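Local coordinates for protein CaaX farnesyltransferase beta subunit Ram1 (Aspergillus fumigatus, PDB 4MBG) that probably transfers a farnesyl group from farnesyl diphosphate to a cysteine near the C-terminus of target proteins, as the zinc-dependent, peptide-binding half of a heterodimer, at residues B[150-155]-B[200-205]. Sequence-based numbering, arbitrary orientation. Where two conformers were deposited one is given.
Sequences SRPWMV and VASSYA. With K (potassium ion), chain J.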
loop_
_atom_site.group_PDB
_atom_site.type_symbol
_atom_site.label_atom_id
_atom_site.label_comp_id
_atom_site.label_asym_id
_atom_site.label_seq_id
_atom_site.Cartn_x
_atom_site.Cartn_y
_atom_site.Cartn_z
ATOM N N SER B 150 -2.353 17.485 -0.644
ATOM C CA SER B 150 -3.104 16.411 0.047
ATOM C C SER B 150 -4.436 16.879 0.617
ATOM O O SER B 150 -5.085 16.162 1.380
ATOM C CB SER B 150 -2.289 15.802 1.199
ATOM O OG SER B 150 -1.080 15.246 0.744
ATOM N N ARG B 151 -4.851 18.097 0.286
ATOM C CA ARG B 151 -6.098 18.584 0.879
ATOM C C ARG B 151 -7.333 17.687 0.624
ATOM O O ARG B 151 -8.141 17.492 1.524
ATOM C CB ARG B 151 -6.355 20.061 0.521
ATOM C CG ARG B 151 -5.454 21.023 1.310
ATOM C CD ARG B 151 -5.788 22.503 1.023
ATOM N NE ARG B 151 -7.186 22.777 1.332
ATOM C CZ ARG B 151 -8.081 23.230 0.467
ATOM N NH1 ARG B 151 -7.723 23.526 -0.775
ATOM N NH2 ARG B 151 -9.333 23.417 0.870
ATOM N N PRO B 152 -7.458 17.099 -0.583
ATOM C CA PRO B 152 -8.605 16.206 -0.764
ATOM C C PRO B 152 -8.530 14.997 0.163
ATOM O O PRO B 152 -9.570 14.564 0.680
ATOM C CB PRO B 152 -8.508 15.800 -2.242
ATOM C CG PRO B 152 -7.863 17.060 -2.896
ATOM C CD PRO B 152 -6.826 17.466 -1.869
ATOM N N TRP B 153 -7.322 14.480 0.396
ATOM C CA TRP B 153 -7.168 13.372 1.349
ATOM C C TRP B 153 -7.591 13.782 2.746
ATOM O O TRP B 153 -8.229 13.000 3.470
ATOM C CB TRP B 153 -5.713 12.923 1.430
ATOM C CG TRP B 153 -5.274 11.966 0.368
ATOM C CD1 TRP B 153 -4.218 12.126 -0.494
ATOM C CD2 TRP B 153 -5.809 10.659 0.113
ATOM N NE1 TRP B 153 -4.081 11.011 -1.283
ATOM C CE2 TRP B 153 -5.051 10.098 -0.939
ATOM C CE3 TRP B 153 -6.864 9.916 0.661
ATOM C CZ2 TRP B 153 -5.320 8.833 -1.460
ATOM C CZ3 TRP B 153 -7.126 8.645 0.148
ATOM C CH2 TRP B 153 -6.363 8.126 -0.904
ATOM N N MET B 154 -7.223 14.991 3.146
ATOM C CA MET B 154 -7.557 15.444 4.494
ATOM C C MET B 154 -9.062 15.461 4.683
ATOM O O MET B 154 -9.569 15.052 5.732
ATOM C CB MET B 154 -6.931 16.812 4.775
ATOM C CG MET B 154 -5.399 16.713 4.822
ATOM S SD MET B 154 -4.561 18.276 4.554
ATOM C CE MET B 154 -5.060 19.206 5.997
ATOM N N VAL B 155 -9.783 15.866 3.645
ATOM C CA VAL B 155 -11.252 15.846 3.712
ATOM C C VAL B 155 -11.755 14.406 3.837
ATOM O O VAL B 155 -12.558 14.082 4.720
ATOM C CB VAL B 155 -11.882 16.549 2.498
ATOM C CG1 VAL B 155 -13.418 16.432 2.528
ATOM C CG2 VAL B 155 -11.457 18.031 2.486
ATOM N N VAL B 200 -5.126 10.940 -9.760
ATOM C CA VAL B 200 -6.106 9.901 -9.428
ATOM C C VAL B 200 -6.366 9.786 -7.920
ATOM O O VAL B 200 -7.471 9.432 -7.521
ATOM C CB VAL B 200 -5.743 8.492 -9.979
ATOM C CG1 VAL B 200 -5.647 8.533 -11.453
ATOM C CG2 VAL B 200 -4.437 7.930 -9.354
ATOM N N ALA B 201 -5.360 10.068 -7.080
ATOM C CA ALA B 201 -5.585 9.953 -5.623
ATOM C C ALA B 201 -6.486 11.078 -5.091
ATOM O O ALA B 201 -7.353 10.841 -4.232
ATOM C CB ALA B 201 -4.254 9.897 -4.851
ATOM N N SER B 202 -6.281 12.303 -5.586
ATOM C CA SER B 202 -7.176 13.416 -5.266
ATOM C C SER B 202 -8.571 13.118 -5.743
ATOM O O SER B 202 -9.549 13.455 -5.077
ATOM C CB SER B 202 -6.757 14.680 -6.023
ATOM O OG SER B 202 -5.390 14.871 -5.942
ATOM N N SER B 203 -8.667 12.565 -6.948
ATOM C CA SER B 203 -9.971 12.252 -7.516
ATOM C C SER B 203 -10.696 11.153 -6.715
ATOM O O SER B 203 -11.893 11.242 -6.458
ATOM C CB SER B 203 -9.844 11.863 -8.998
ATOM O OG SER B 203 -9.371 12.963 -9.778
ATOM N N TYR B 204 -9.951 10.134 -6.309
ATOM C CA TYR B 204 -10.484 9.071 -5.456
ATOM C C TYR B 204 -10.969 9.662 -4.126
ATOM O O TYR B 204 -12.096 9.384 -3.677
ATOM C CB TYR B 204 -9.355 8.062 -5.237
ATOM C CG TYR B 204 -9.533 7.012 -4.162
ATOM C CD1 TYR B 204 -10.067 5.753 -4.461
ATOM C CD2 TYR B 204 -9.055 7.237 -2.880
ATOM C CE1 TYR B 204 -10.171 4.757 -3.478
ATOM C CE2 TYR B 204 -9.153 6.250 -1.893
ATOM C CZ TYR B 204 -9.704 5.013 -2.210
ATOM O OH TYR B 204 -9.786 4.053 -1.224
ATOM N N ALA B 205 -10.121 10.479 -3.493
ATOM C CA ALA B 205 -10.510 11.067 -2.214
ATOM C C ALA B 205 -11.769 11.936 -2.378
ATOM O O ALA B 205 -12.670 11.917 -1.537
ATOM C CB ALA B 205 -9.347 11.902 -1.606
HETATM K K K J . -1.506 9.441 -2.798
HETATM O O HOH W 1 0.024 7.253 -1.046
#
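Two near-parallel helix starts of the alpha-alpha toroid, 151-155 and 200-205, meet through the indole of Trp153, which lies against the small residues Ala201 and Ala205. The segment axes approach to 8.3 Å at 27°, a close spacing, consistent with Ala201 and Ala205 on the facing side. CB of Ala205 sits over one face of the indole, 4.3 Å from the centroid of the six-membered ring, which identifies a CH-pi contact; Ala201 O lies over the same face, likewise displaced toward the rim. Ala201 CB touches Trp153 CZ2 at 3.7 Å. Because CG of Trp153 is anti to its own carbonyl carbon (chi1 -83°), the ring reaches across to Tyr204, whose CD2 comes within 3.5 Å of Trp153 CH2; the rings meet obliquely, with planes at 58°. Tyr204 OH is hydrogen-bonded to Tyr255 OH.

In the beta subunit of a farnesyltransferase the toroid helices surround the isoprenoid pocket, and Trp153 indeed touches the bound farnesyl diphosphate, its side chain about 13 Å from the zinc ion. A modelled potassium ion lies 3.4 Å from Trp153 NE1 and 3.2 Å from a water, with the methyl CB of Ala201 also close. The NE1 distance is long for coordination and an indole N-H points no lone pair at a cation, so the identity of the ion is uncertain. Ala205 CB also packs on Pro152, 3.5 Å from the Pro152 backbone O, while the proline CG faces Ser202 CB and Phe180 of helix 173-181 packs on the same ring.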